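DUF3298 domain-containing protein (Pseudomonas aeruginosa, PDB 4E72) is of unknown function but belongs to the DUF3298 family and is probably exported as a lipoprotein. Local coordinates at residues L9-L14 with L36-E41; D96-I101 with V180-G185; A51-T56 with P63-L68; R118-Y123 with T188-A193; P29-D34 with A70-F75. One frame throughout, in Å; residues are numbered along the deposited sequence.

Contact 1 (L9-L14 with L36-E41); sequences LPTERL and LKFPDE
Thr11 and Lys37 sit where a beta hairpin begins to fray, and the threonine side chain can be followed outward atom by atom. Its CB lies 4.1 Å from Phe38 CE2. One step on, OG1, anti to the backbone N (chi1 176°), donates to Lys37 O at 2.9 Å. It comes in from above the carbonyl plane, while Glu12 N reaches the same oxygen from the opposite face, 168° at the hydrogen. OG1 also lies over one face of the Phe38 ring, near the rim, and meets Leu36 CD2 at 3.4 Å. Lys37 N returns a bond to Glu12 O, completing an antiparallel hydrogen-bonded pair. Beyond it the two segments part, and a water takes over from direct bonding, donating to Pro10 O (2.6 Å) and accepting from Asp40 N. Leu9 fills this wider end: its CD1 lies 3.9 Å from Phe38 CD2 and 3.8 Å from Glu41 CB. Glu41 itself turns to Tyr123 and His128, and Arg13 forms a salt bridge with Asp34. With two donors on one carbonyl and a water across the splayed end, the backbone's polar demand is met in different ways along the same hairpin.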
# COMPACT_ATOMS: atom_id res chain seq x y z
N LEU A 9 18.34 -1.14 5.81
CA LEU A 9 18.52 -2.51 5.34
C LEU A 9 18.85 -2.50 3.85
O LEU A 9 18.05 -1.96 3.08
CB LEU A 9 17.27 -3.37 5.55
CG LEU A 9 16.92 -3.90 6.92
CD1 LEU A 9 15.58 -4.59 6.87
CD2 LEU A 9 17.97 -4.87 7.45
N PRO A 10 19.98 -3.11 3.41
CA PRO A 10 20.22 -3.22 1.96
C PRO A 10 19.20 -4.19 1.35
O PRO A 10 18.71 -5.09 2.04
CB PRO A 10 21.65 -3.76 1.86
CG PRO A 10 22.17 -3.84 3.27
CD PRO A 10 21.00 -3.84 4.18
N THR A 11 18.84 -3.99 0.09
CA THR A 11 17.83 -4.84 -0.54
C THR A 11 18.17 -5.23 -2.00
O THR A 11 18.85 -4.48 -2.71
CB THR A 11 16.45 -4.17 -0.45
OG1 THR A 11 15.52 -4.99 -1.14
CG2 THR A 11 16.43 -2.74 -1.02
N GLU A 12 17.68 -6.40 -2.43
CA GLU A 12 17.85 -6.90 -3.79
C GLU A 12 16.48 -6.84 -4.52
O GLU A 12 15.48 -7.38 -4.02
CB GLU A 12 18.44 -8.33 -3.79
CG GLU A 12 18.55 -9.01 -5.16
CD GLU A 12 19.43 -8.37 -6.23
OE1 GLU A 12 20.52 -7.85 -5.87
OE2 GLU A 12 19.06 -8.43 -7.42
N ARG A 13 16.44 -6.13 -5.66
CA ARG A 13 15.26 -5.95 -6.49
C ARG A 13 15.11 -7.13 -7.47
O ARG A 13 16.04 -7.43 -8.21
CB ARG A 13 15.35 -4.61 -7.26
CG ARG A 13 14.18 -4.36 -8.23
CD ARG A 13 14.19 -2.95 -8.78
NE ARG A 13 13.16 -2.76 -9.80
CZ ARG A 13 13.39 -2.52 -11.08
NH1 ARG A 13 14.64 -2.45 -11.54
NH2 ARG A 13 12.38 -2.35 -11.93
N LEU A 14 13.92 -7.76 -7.46
CA LEU A 14 13.58 -8.89 -8.35
C LEU A 14 12.50 -8.45 -9.32
O LEU A 14 11.32 -8.43 -8.95
CB LEU A 14 13.09 -10.12 -7.54
CG LEU A 14 14.05 -10.65 -6.48
CD1 LEU A 14 13.28 -11.07 -5.25
CD2 LEU A 14 14.87 -11.80 -7.03
N LEU A 36 11.00 -7.44 -3.82
CA LEU A 36 12.19 -7.24 -3.01
C LEU A 36 12.54 -8.41 -2.11
O LEU A 36 11.66 -9.08 -1.55
CB LEU A 36 11.99 -6.03 -2.08
CG LEU A 36 11.74 -4.65 -2.67
CD1 LEU A 36 11.21 -3.74 -1.60
CD2 LEU A 36 13.01 -4.07 -3.28
N LYS A 37 13.86 -8.58 -1.90
CA LYS A 37 14.47 -9.52 -0.96
C LYS A 37 15.39 -8.72 -0.04
O LYS A 37 15.98 -7.73 -0.47
CB LYS A 37 15.22 -10.65 -1.68
CG LYS A 37 14.39 -11.92 -1.77
CD LYS A 37 15.17 -13.07 -2.38
CE LYS A 37 14.29 -14.27 -2.63
NZ LYS A 37 15.06 -15.40 -3.23
N PHE A 38 15.45 -9.11 1.23
CA PHE A 38 16.26 -8.46 2.25
C PHE A 38 17.30 -9.47 2.78
O PHE A 38 16.94 -10.39 3.53
CB PHE A 38 15.37 -7.88 3.38
CG PHE A 38 14.43 -6.77 2.98
CD1 PHE A 38 13.14 -7.05 2.52
CD2 PHE A 38 14.80 -5.43 3.11
CE1 PHE A 38 12.26 -6.01 2.19
CE2 PHE A 38 13.92 -4.40 2.77
CZ PHE A 38 12.65 -4.70 2.32
N PRO A 39 18.58 -9.37 2.34
CA PRO A 39 19.59 -10.35 2.79
C PRO A 39 19.80 -10.40 4.31
O PRO A 39 19.99 -11.50 4.85
CB PRO A 39 20.87 -9.88 2.08
CG PRO A 39 20.40 -9.07 0.92
CD PRO A 39 19.16 -8.39 1.40
N ASP A 40 19.73 -9.24 5.01
CA ASP A 40 19.93 -9.12 6.46
C ASP A 40 18.67 -9.46 7.27
O ASP A 40 18.81 -9.90 8.41
CB ASP A 40 20.41 -7.71 6.82
CG ASP A 40 21.76 -7.36 6.23
OD1 ASP A 40 21.82 -7.01 5.03
OD2 ASP A 40 22.77 -7.44 6.98
N GLU A 41 17.46 -9.28 6.69
CA GLU A 41 16.18 -9.59 7.35
C GLU A 41 15.37 -10.59 6.46
O GLU A 41 14.38 -10.20 5.85
CB GLU A 41 15.39 -8.29 7.61
CG GLU A 41 14.32 -8.39 8.68
CD GLU A 41 14.78 -8.41 10.13
OE1 GLU A 41 15.93 -8.00 10.41
OE2 GLU A 41 13.95 -8.78 10.99
O HOH W 1 19.11 -6.64 4.05

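Contact 2 (D96-I101 with V180-G185); sequences DGLVII and VALTFG
Ile100 meets Ala181 and Leu182 through separate branches. Its CG2, anti to the backbone N, touches Ala181 CB at 3.8 Å, whereas chi2 of -52° turns CD1 to Leu182 O, 3.7 Å away. Two residues back, Leu98 adds a methyl contact: its CD1 lies 3.9 Å from Leu182 CD1 and 4.0 Å from Leu182 CB, the two leucines slanting across one another. At the exposed end, Asp96 OD2 comes to the edge of the Phe184 ring, 4.2 Å from CE1, with the carboxylate and ring planes only 21° apart.

The next shell explains how these groups are presented. Leu182 is the centre of an inverse gamma turn, closed by a weak bond from Thr183 N to Ala181 O (3.0 Å), which redirects the chain. Asn122 clasps the backbone either side of Ala181, just ahead of the bend, ND2 giving to Val180 O and OD1 receiving Leu182 N. His95 NE2 binds Leu182 O, Glu93 OE1 holds Phe184 N, and Asp96 OD2 takes Gly224 N.

Apolar packing thus joins two sheets that are separate in the fold. Strand 98-108 belongs to the large mixed sheet, between strands 84-95 and 115-124, and strand 179-181 is an outer strand of the small antiparallel sheet, beside strand 187-190.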
# COMPACT_ATOMS: atom_id res chain seq x y z
N ASP A 96 14.39 4.89 11.94
CA ASP A 96 14.30 4.53 13.36
C ASP A 96 14.01 3.03 13.58
O ASP A 96 13.29 2.66 14.51
CB ASP A 96 13.20 5.41 14.02
CG ASP A 96 13.49 6.91 13.94
OD1 ASP A 96 14.55 7.34 14.45
OD2 ASP A 96 12.67 7.65 13.34
N GLY A 97 14.60 2.18 12.74
CA GLY A 97 14.41 0.73 12.80
C GLY A 97 13.15 0.23 12.11
O GLY A 97 12.87 -0.97 12.16
N LEU A 98 12.38 1.12 11.47
CA LEU A 98 11.17 0.76 10.73
C LEU A 98 11.43 0.67 9.22
O LEU A 98 12.20 1.46 8.69
CB LEU A 98 10.03 1.78 10.95
CG LEU A 98 9.54 2.11 12.37
CD1 LEU A 98 8.29 2.97 12.28
CD2 LEU A 98 9.20 0.87 13.16
N VAL A 99 10.76 -0.29 8.54
CA VAL A 99 10.83 -0.42 7.08
C VAL A 99 9.42 -0.19 6.56
O VAL A 99 8.52 -0.91 6.96
CB VAL A 99 11.43 -1.75 6.54
CG1 VAL A 99 11.69 -1.67 5.03
CG2 VAL A 99 12.71 -2.12 7.27
N ILE A 100 9.21 0.87 5.76
CA ILE A 100 7.88 1.15 5.21
C ILE A 100 7.88 0.70 3.76
O ILE A 100 8.57 1.29 2.94
CB ILE A 100 7.38 2.62 5.39
CG1 ILE A 100 7.67 3.23 6.77
CG2 ILE A 100 5.91 2.78 4.92
CD1 ILE A 100 7.24 2.47 8.04
N ILE A 101 7.18 -0.39 3.47
CA ILE A 101 7.08 -0.97 2.14
C ILE A 101 5.75 -0.55 1.54
O ILE A 101 4.71 -0.74 2.18
CB ILE A 101 7.24 -2.52 2.17
CG1 ILE A 101 8.67 -2.91 2.66
CG2 ILE A 101 6.98 -3.13 0.77
CD1 ILE A 101 8.81 -4.30 3.17
N VAL A 180 -2.30 2.60 6.30
CA VAL A 180 -1.74 3.60 7.20
C VAL A 180 -0.25 3.36 7.26
O VAL A 180 0.15 2.25 7.58
CB VAL A 180 -2.39 3.49 8.62
CG1 VAL A 180 -1.72 4.44 9.63
CG2 VAL A 180 -3.90 3.72 8.58
N ALA A 181 0.56 4.39 6.99
CA ALA A 181 2.01 4.24 7.06
C ALA A 181 2.64 5.19 8.07
O ALA A 181 2.27 6.38 8.12
CB ALA A 181 2.63 4.43 5.71
N LEU A 182 3.61 4.67 8.86
CA LEU A 182 4.35 5.45 9.83
C LEU A 182 5.50 6.17 9.10
O LEU A 182 6.68 5.87 9.31
CB LEU A 182 4.85 4.57 11.00
CG LEU A 182 3.79 4.02 11.99
CD1 LEU A 182 4.43 3.11 13.02
CD2 LEU A 182 3.04 5.16 12.72
N THR A 183 5.14 7.11 8.20
CA THR A 183 6.12 7.89 7.45
C THR A 183 6.78 8.91 8.43
O THR A 183 6.29 9.14 9.55
CB THR A 183 5.48 8.48 6.18
OG1 THR A 183 4.18 8.94 6.49
CG2 THR A 183 5.38 7.45 5.06
N PHE A 184 7.95 9.40 8.06
CA PHE A 184 8.75 10.25 8.96
C PHE A 184 8.13 11.64 9.21
O PHE A 184 8.14 12.09 10.34
CB PHE A 184 10.18 10.38 8.44
CG PHE A 184 11.12 11.15 9.33
CD1 PHE A 184 11.84 10.51 10.33
CD2 PHE A 184 11.30 12.52 9.16
CE1 PHE A 184 12.69 11.23 11.18
CE2 PHE A 184 12.16 13.24 10.01
CZ PHE A 184 12.85 12.59 11.01
N GLY A 185 7.59 12.28 8.16
CA GLY A 185 7.07 13.64 8.27
C GLY A 185 5.75 13.81 8.96
O GLY A 185 5.52 14.82 9.62

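Contact 3 (A51-T56 with P63-L68); sequences ALLEMT and PLPASL
Leu53 and Leu64 carry most of the apolar contact between helix 44-54 and the loop that follows it. Leu53 CB lies 4.2 Å from Leu64 CD1, while its CD2 meets Leu68 CD2 at 3.9 Å, at the start of helix 68-78. Leu52 adds a touch of CD1 on Leu68 CD1, on the side where strand 84-95 supplies Leu87 and Ala89.

A second group of contacts sets methyls against oxygens. Leu53 CD1 comes to 3.5 Å from Pro65 O. Leu64 straddles residues 53-56, its CD2 3.3 Å from Leu53 O and its CD1 3.5 Å from Glu54 CD, close to both carboxylate oxygens as well. The glutamate crosses the leucine at about a right angle, and its charge is met by Arg50 and Arg57.

True hydrogen bonds lie within segment 51-56 and at the next helix start. Thr56 OG1, placed between the backbone N and the carbonyl carbon (chi1 70°), donates to Leu53 O at 2.6 Å; Thr56 N reaches that oxygen too, at 3.1 Å. Ser67 is the N-cap of helix 68-78, its OG receiving Ala70 N.

Leu53 O thus takes both its donors from Thr56, Glu54 pairs with arginines and Ser67 caps its own helix, whereas the contacts between the segments are made by hydrocarbon, against other hydrocarbon and against oxygens.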
# COMPACT_ATOMS: atom_id res chain seq x y z
N ALA A 51 1.84 -10.44 0.96
CA ALA A 51 1.13 -9.16 0.86
C ALA A 51 0.82 -8.83 -0.60
O ALA A 51 -0.25 -8.29 -0.88
CB ALA A 51 1.93 -8.04 1.52
N LEU A 52 1.72 -9.20 -1.54
CA LEU A 52 1.45 -8.98 -2.97
C LEU A 52 0.43 -9.98 -3.49
O LEU A 52 -0.44 -9.59 -4.26
CB LEU A 52 2.72 -9.09 -3.80
CG LEU A 52 3.65 -7.91 -3.74
CD1 LEU A 52 5.00 -8.27 -4.33
CD2 LEU A 52 3.02 -6.69 -4.39
N LEU A 53 0.48 -11.23 -3.01
CA LEU A 53 -0.47 -12.27 -3.41
C LEU A 53 -1.90 -11.93 -2.97
O LEU A 53 -2.84 -12.27 -3.70
CB LEU A 53 -0.07 -13.65 -2.88
CG LEU A 53 1.09 -14.33 -3.61
CD1 LEU A 53 1.60 -15.52 -2.81
CD2 LEU A 53 0.70 -14.72 -5.04
N GLU A 54 -2.05 -11.24 -1.82
CA GLU A 54 -3.35 -10.78 -1.27
C GLU A 54 -4.01 -9.76 -2.20
O GLU A 54 -5.24 -9.71 -2.28
CB GLU A 54 -3.15 -10.13 0.12
CG GLU A 54 -2.89 -11.12 1.26
CD GLU A 54 -4.01 -12.05 1.70
OE1 GLU A 54 -5.19 -11.79 1.39
OE2 GLU A 54 -3.68 -13.06 2.37
N MSE A 55 -3.21 -8.97 -2.91
CA MSE A 55 -3.70 -7.96 -3.86
C MSE A 55 -4.21 -8.58 -5.16
O MSE A 55 -4.74 -7.86 -6.01
CB MSE A 55 -2.59 -6.96 -4.18
CG MSE A 55 -1.97 -6.34 -2.95
SE MSE A 55 -0.63 -5.09 -3.52
CE MSE A 55 -1.80 -3.57 -3.76
N THR A 56 -4.08 -9.90 -5.34
CA THR A 56 -4.58 -10.57 -6.54
C THR A 56 -5.95 -11.19 -6.29
O THR A 56 -6.61 -11.61 -7.26
CB THR A 56 -3.60 -11.64 -7.04
OG1 THR A 56 -3.58 -12.75 -6.14
CG2 THR A 56 -2.19 -11.09 -7.34
N PRO A 63 -8.83 -19.38 -2.01
CA PRO A 63 -7.46 -19.49 -1.48
C PRO A 63 -6.43 -18.92 -2.45
O PRO A 63 -6.64 -18.91 -3.66
CB PRO A 63 -7.28 -21.00 -1.24
CG PRO A 63 -8.25 -21.65 -2.12
CD PRO A 63 -9.33 -20.68 -2.49
N LEU A 64 -5.34 -18.39 -1.91
CA LEU A 64 -4.31 -17.77 -2.73
C LEU A 64 -3.31 -18.77 -3.29
O LEU A 64 -3.06 -19.80 -2.64
CB LEU A 64 -3.57 -16.72 -1.89
CG LEU A 64 -4.36 -15.44 -1.58
CD1 LEU A 64 -3.55 -14.50 -0.78
CD2 LEU A 64 -4.82 -14.73 -2.85
N PRO A 65 -2.65 -18.47 -4.46
CA PRO A 65 -1.55 -19.33 -4.93
C PRO A 65 -0.43 -19.40 -3.86
O PRO A 65 -0.32 -18.48 -3.04
CB PRO A 65 -1.07 -18.60 -6.19
CG PRO A 65 -2.23 -17.78 -6.62
CD PRO A 65 -2.83 -17.30 -5.35
N ALA A 66 0.39 -20.45 -3.88
CA ALA A 66 1.47 -20.63 -2.89
C ALA A 66 2.64 -19.66 -3.07
O ALA A 66 3.43 -19.49 -2.14
CB ALA A 66 2.00 -22.05 -2.96
N SER A 67 2.79 -19.07 -4.27
CA SER A 67 3.91 -18.22 -4.58
C SER A 67 3.61 -17.32 -5.76
O SER A 67 2.70 -17.59 -6.55
CB SER A 67 5.14 -19.07 -4.91
OG SER A 67 4.92 -19.84 -6.09
N LEU A 68 4.44 -16.28 -5.91
CA LEU A 68 4.35 -15.36 -7.02
C LEU A 68 4.61 -16.07 -8.36
O LEU A 68 3.98 -15.69 -9.35
CB LEU A 68 5.29 -14.15 -6.81
CG LEU A 68 4.73 -13.12 -5.83
CD1 LEU A 68 5.80 -12.13 -5.41
CD2 LEU A 68 3.47 -12.40 -6.40

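Contact 4 (R118-Y123 with T188-A193); sequences RGFINY and TLKYDA
Arg118 and Lys190 bring like charges together at the start of the first segment. The arginine CG, anti to the carbonyl carbon (chi1 -68°), lies 4.2 Å from Lys190 CE, the two aliphatic stems slanting across each other. Arg118 NE is 4.5 Å from Lys190 NZ, a proximity that would be unfavourable by itself; the salt bridge from Lys190 NZ to Glu205 probably eases it. On the backbone side of Arg118, Asp192 OD1 stands 3.8 Å from Arg118 N, while Asp192 OD2 is occupied by His179 NE2.

Next along the strand, Phe120 makes the closest approach. CE2 on the ring lies 3.4 Å from Lys190 CB, and CZ is 3.7 Å from the same carbon, so the lysine presents the base of its chain to the aromatic group before bending at chi2 and chi3. Phe120 CZ also meets Thr188 CG2 at 4.2 Å. That methyl is anti to the threonine's backbone N, and Thr188 OG1 is hydrogen-bonded to Thr183 OG1. Both the threonine and lysine side chains cross the phenylalanine at about a right angle.

The short segments 118-123 and 188-190 run 145° apart with axes 8.7 Å from one another, too far for backbone pairing. Strand 115-124 is flanked in the large sheet by strands 98-108 and 129-130, and strand 187-190 is the central strand of the small sheet, between 179-181 and 205-208.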
# COMPACT_ATOMS: atom_id res chain seq x y z
N ARG A 118 -3.41 -0.56 -3.86
CA ARG A 118 -2.30 0.02 -3.07
C ARG A 118 -2.35 -0.59 -1.71
O ARG A 118 -3.41 -1.04 -1.30
CB ARG A 118 -2.34 1.57 -2.96
CG ARG A 118 -2.08 2.32 -4.25
CD ARG A 118 -0.65 2.26 -4.75
NE ARG A 118 -0.47 3.09 -5.95
CZ ARG A 118 -0.84 2.75 -7.18
NH1 ARG A 118 -1.40 1.57 -7.42
NH2 ARG A 118 -0.65 3.60 -8.19
N GLY A 119 -1.21 -0.61 -1.03
CA GLY A 119 -1.08 -1.16 0.32
C GLY A 119 0.22 -0.75 0.99
O GLY A 119 1.15 -0.24 0.34
N PHE A 120 0.28 -0.94 2.30
CA PHE A 120 1.50 -0.66 3.06
C PHE A 120 1.88 -1.86 3.91
O PHE A 120 1.02 -2.64 4.31
CB PHE A 120 1.33 0.56 3.99
CG PHE A 120 1.22 1.91 3.33
CD1 PHE A 120 2.22 2.38 2.47
CD2 PHE A 120 0.17 2.77 3.65
CE1 PHE A 120 2.13 3.65 1.89
CE2 PHE A 120 0.10 4.05 3.08
CZ PHE A 120 1.07 4.47 2.19
N ILE A 121 3.17 -1.98 4.17
CA ILE A 121 3.75 -2.88 5.17
C ILE A 121 4.55 -1.96 6.10
O ILE A 121 5.39 -1.20 5.63
CB ILE A 121 4.61 -4.04 4.60
CG1 ILE A 121 3.85 -4.90 3.57
CG2 ILE A 121 5.21 -4.88 5.76
CD1 ILE A 121 4.75 -5.90 2.77
N ASN A 122 4.26 -2.00 7.39
CA ASN A 122 5.02 -1.27 8.41
C ASN A 122 5.78 -2.32 9.23
O ASN A 122 5.22 -2.92 10.13
CB ASN A 122 4.12 -0.40 9.29
CG ASN A 122 3.45 0.70 8.55
OD1 ASN A 122 3.97 1.82 8.47
ND2 ASN A 122 2.28 0.40 7.96
N TYR A 123 7.01 -2.60 8.85
CA TYR A 123 7.81 -3.62 9.51
C TYR A 123 8.76 -3.02 10.55
O TYR A 123 9.64 -2.23 10.20
CB TYR A 123 8.60 -4.42 8.47
CG TYR A 123 9.29 -5.63 9.07
CD1 TYR A 123 8.59 -6.82 9.27
CD2 TYR A 123 10.63 -5.58 9.40
CE1 TYR A 123 9.22 -7.93 9.84
CE2 TYR A 123 11.27 -6.69 9.98
CZ TYR A 123 10.55 -7.85 10.20
OH TYR A 123 11.17 -8.96 10.72
N THR A 188 0.90 8.83 7.21
CA THR A 188 0.24 8.82 5.89
C THR A 188 -0.96 7.87 5.87
O THR A 188 -0.83 6.70 6.23
CB THR A 188 1.24 8.46 4.77
OG1 THR A 188 2.30 9.41 4.79
CG2 THR A 188 0.61 8.43 3.36
N LEU A 189 -2.13 8.39 5.43
CA LEU A 189 -3.35 7.59 5.18
C LEU A 189 -3.55 7.57 3.68
O LEU A 189 -3.81 8.62 3.08
CB LEU A 189 -4.63 8.10 5.87
CG LEU A 189 -4.66 8.38 7.36
CD1 LEU A 189 -6.09 8.49 7.83
CD2 LEU A 189 -4.00 7.30 8.14
N LYS A 190 -3.37 6.40 3.08
CA LYS A 190 -3.49 6.24 1.64
C LYS A 190 -4.81 5.53 1.29
O LYS A 190 -5.14 4.49 1.86
CB LYS A 190 -2.27 5.48 1.10
CG LYS A 190 -2.36 5.09 -0.37
CD LYS A 190 -1.77 6.11 -1.26
CE LYS A 190 -0.62 5.55 -2.04
NZ LYS A 190 -0.13 6.54 -3.03
N TYR A 191 -5.56 6.11 0.34
CA TYR A 191 -6.88 5.64 -0.06
C TYR A 191 -6.88 4.94 -1.40
O TYR A 191 -6.19 5.35 -2.33
CB TYR A 191 -7.88 6.82 -0.10
CG TYR A 191 -8.29 7.18 1.30
CD1 TYR A 191 -7.40 7.82 2.17
CD2 TYR A 191 -9.52 6.77 1.82
CE1 TYR A 191 -7.74 8.08 3.49
CE2 TYR A 191 -9.87 7.03 3.14
CZ TYR A 191 -8.96 7.65 3.98
OH TYR A 191 -9.27 7.86 5.31
N ASP A 192 -7.69 3.90 -1.47
CA ASP A 192 -7.91 3.20 -2.72
C ASP A 192 -8.62 4.15 -3.65
O ASP A 192 -9.34 5.06 -3.20
CB ASP A 192 -8.75 1.92 -2.48
CG ASP A 192 -7.91 0.77 -1.94
OD1 ASP A 192 -6.86 0.43 -2.56
OD2 ASP A 192 -8.34 0.15 -0.93
N ALA A 193 -8.40 3.99 -4.95
CA ALA A 193 -9.08 4.78 -5.97
C ALA A 193 -10.60 4.59 -5.79
O ALA A 193 -11.03 3.51 -5.39
CB ALA A 193 -8.65 4.32 -7.35

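Contact 5 (P29-D34 with A70-F75)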
# COMPACT_ATOMS: atom_id res chain seq x y z
N PRO A 29 -1.26 -11.77 -23.35
CA PRO A 29 -1.29 -11.62 -21.87
C PRO A 29 0.11 -11.51 -21.27
O PRO A 29 1.04 -12.19 -21.73
CB PRO A 29 -2.02 -12.88 -21.41
CG PRO A 29 -2.90 -13.23 -22.58
CD PRO A 29 -2.02 -12.98 -23.76
N LEU A 30 0.25 -10.63 -20.27
CA LEU A 30 1.49 -10.19 -19.63
C LEU A 30 1.39 -10.14 -18.11
O LEU A 30 0.40 -9.65 -17.57
CB LEU A 30 1.73 -8.74 -20.17
CG LEU A 30 2.93 -7.90 -19.74
CD1 LEU A 30 3.34 -6.96 -20.88
CD2 LEU A 30 2.58 -7.01 -18.53
N VAL A 31 2.45 -10.60 -17.43
CA VAL A 31 2.60 -10.54 -15.97
C VAL A 31 3.89 -9.81 -15.65
O VAL A 31 4.97 -10.23 -16.07
CB VAL A 31 2.53 -11.91 -15.22
CG1 VAL A 31 2.77 -11.70 -13.72
CG2 VAL A 31 1.19 -12.58 -15.44
N ASN A 32 3.77 -8.71 -14.91
CA ASN A 32 4.93 -7.90 -14.54
C ASN A 32 5.05 -7.86 -13.00
O ASN A 32 4.17 -7.32 -12.33
CB ASN A 32 4.81 -6.49 -15.17
CG ASN A 32 5.99 -5.58 -14.92
OD1 ASN A 32 6.45 -5.39 -13.78
ND2 ASN A 32 6.47 -4.96 -15.98
N ILE A 33 6.11 -8.48 -12.46
CA ILE A 33 6.36 -8.58 -11.01
C ILE A 33 7.70 -7.93 -10.66
O ILE A 33 8.74 -8.34 -11.17
CB ILE A 33 6.30 -10.07 -10.51
CG1 ILE A 33 4.87 -10.65 -10.66
CG2 ILE A 33 6.80 -10.20 -9.03
CD1 ILE A 33 4.82 -12.14 -10.67
N ASP A 34 7.65 -6.92 -9.77
CA ASP A 34 8.79 -6.15 -9.28
C ASP A 34 8.80 -6.20 -7.75
O ASP A 34 8.16 -5.39 -7.09
CB ASP A 34 8.73 -4.70 -9.80
CG ASP A 34 9.86 -3.77 -9.37
OD1 ASP A 34 10.84 -4.27 -8.75
OD2 ASP A 34 9.76 -2.55 -9.64
N ALA A 70 3.82 -19.32 -8.91
CA ALA A 70 2.60 -20.10 -9.12
C ALA A 70 1.49 -19.16 -9.64
O ALA A 70 0.75 -19.55 -10.54
CB ALA A 70 2.16 -20.80 -7.83
N TYR A 71 1.41 -17.92 -9.11
CA TYR A 71 0.41 -16.93 -9.56
C TYR A 71 0.64 -16.55 -11.04
O TYR A 71 -0.32 -16.52 -11.81
CB TYR A 71 0.42 -15.65 -8.69
CG TYR A 71 -0.40 -14.52 -9.30
CD1 TYR A 71 -1.79 -14.56 -9.28
CD2 TYR A 71 0.21 -13.45 -9.95
CE1 TYR A 71 -2.55 -13.57 -9.89
CE2 TYR A 71 -0.54 -12.47 -10.59
CZ TYR A 71 -1.92 -12.52 -10.53
OH TYR A 71 -2.68 -11.51 -11.07
N GLU A 72 1.87 -16.22 -11.40
CA GLU A 72 2.27 -15.83 -12.76
C GLU A 72 1.89 -16.94 -13.76
O GLU A 72 1.23 -16.66 -14.75
CB GLU A 72 3.77 -15.50 -12.79
CG GLU A 72 4.44 -15.67 -14.14
CD GLU A 72 5.85 -15.12 -14.14
OE1 GLU A 72 6.77 -15.86 -13.75
OE2 GLU A 72 6.01 -13.93 -14.50
N ARG A 73 2.24 -18.20 -13.44
CA ARG A 73 1.92 -19.40 -14.22
C ARG A 73 0.39 -19.55 -14.37
O ARG A 73 -0.09 -19.73 -15.49
CB ARG A 73 2.55 -20.63 -13.53
CG ARG A 73 2.12 -22.01 -14.05
CD ARG A 73 3.05 -23.10 -13.52
NE ARG A 73 3.03 -23.25 -12.05
CZ ARG A 73 4.05 -22.98 -11.23
NH1 ARG A 73 5.19 -22.50 -11.72
NH2 ARG A 73 3.93 -23.18 -9.93
N GLN A 74 -0.36 -19.46 -13.25
CA GLN A 74 -1.82 -19.56 -13.29
C GLN A 74 -2.47 -18.43 -14.14
O GLN A 74 -3.30 -18.72 -15.00
CB GLN A 74 -2.42 -19.58 -11.89
CG GLN A 74 -3.92 -19.89 -11.89
CD GLN A 74 -4.58 -19.77 -10.54
OE1 GLN A 74 -3.93 -19.75 -9.50
NE2 GLN A 74 -5.90 -19.71 -10.55
N PHE A 75 -2.06 -17.16 -13.94
CA PHE A 75 -2.63 -16.02 -14.70
C PHE A 75 -2.40 -16.19 -16.20
O PHE A 75 -3.34 -16.02 -16.97
CB PHE A 75 -2.06 -14.66 -14.22
CG PHE A 75 -2.68 -13.47 -14.92
CD1 PHE A 75 -3.82 -12.87 -14.42
CD2 PHE A 75 -2.12 -12.97 -16.10
CE1 PHE A 75 -4.41 -11.78 -15.09
CE2 PHE A 75 -2.71 -11.88 -16.77
CZ PHE A 75 -3.84 -11.29 -16.25
O HOH W 2 6.65 -11.45 -14.26
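Val31 and Glu72 mark the closest backbone approach between strand 30-34 and helix 70-75, which run nearly antiparallel at 164° with their axes 8.9 Å apart. Val31 divides its two methyls between Glu72 and Phe75, three residues on along the helix. CG1, anti to the backbone N (chi1 177°), lies 4.0 Å from Glu72 CB, and CG2 presses to 3.4 Å from Phe75 CD2, a tight contact that meets the ring obliquely. Further round the ring, Phe75 CE2 lies 3.9 Å from Leu30 O. Two residues further along the strand, Ile33 extends CD1 to 4.1 Å from Glu72 CB, so the glutamate's first carbon is flanked by both aliphatic chains.

The acid end of Glu72 behaves differently. A water lies 2.6 Å from Glu72 OE2 and 2.8 Å from Val31 O, placed to link them, and the same carboxylate oxygen is hydrogen-bonded to His18 ND1 on the neighbouring strand 12-19.

One glutamate thus serves two chemistries: its carbon chain packs against valine and isoleucine, while its carboxylate links helix to sheet through histidine and probably through water, an environment consistent with a charged acid beside an otherwise apolar interface.

In the fold
Contacts 1, 2, 4 and 5 all reach the large mixed sheet but use it differently. Contact 1 is the partly buried hairpin itself and alone rests on backbone pairing; contact 5, which is buried, shares its strand 30-37. Contacts 2 and 4 join the large sheet to the small one, the former buried and mainly aliphatic, the latter at the surface with charged ends; their centres are about 11 Å apart. Contacts 3 and 5 place helices 44-54 and 68-78, the partly buried contact 3 lying inside the chain loop closed by contact 5, and Tyr71 packs on Leu53 and Thr56. Selenomethionine Met55 touches Arg118, joining contact 3 to contact 4.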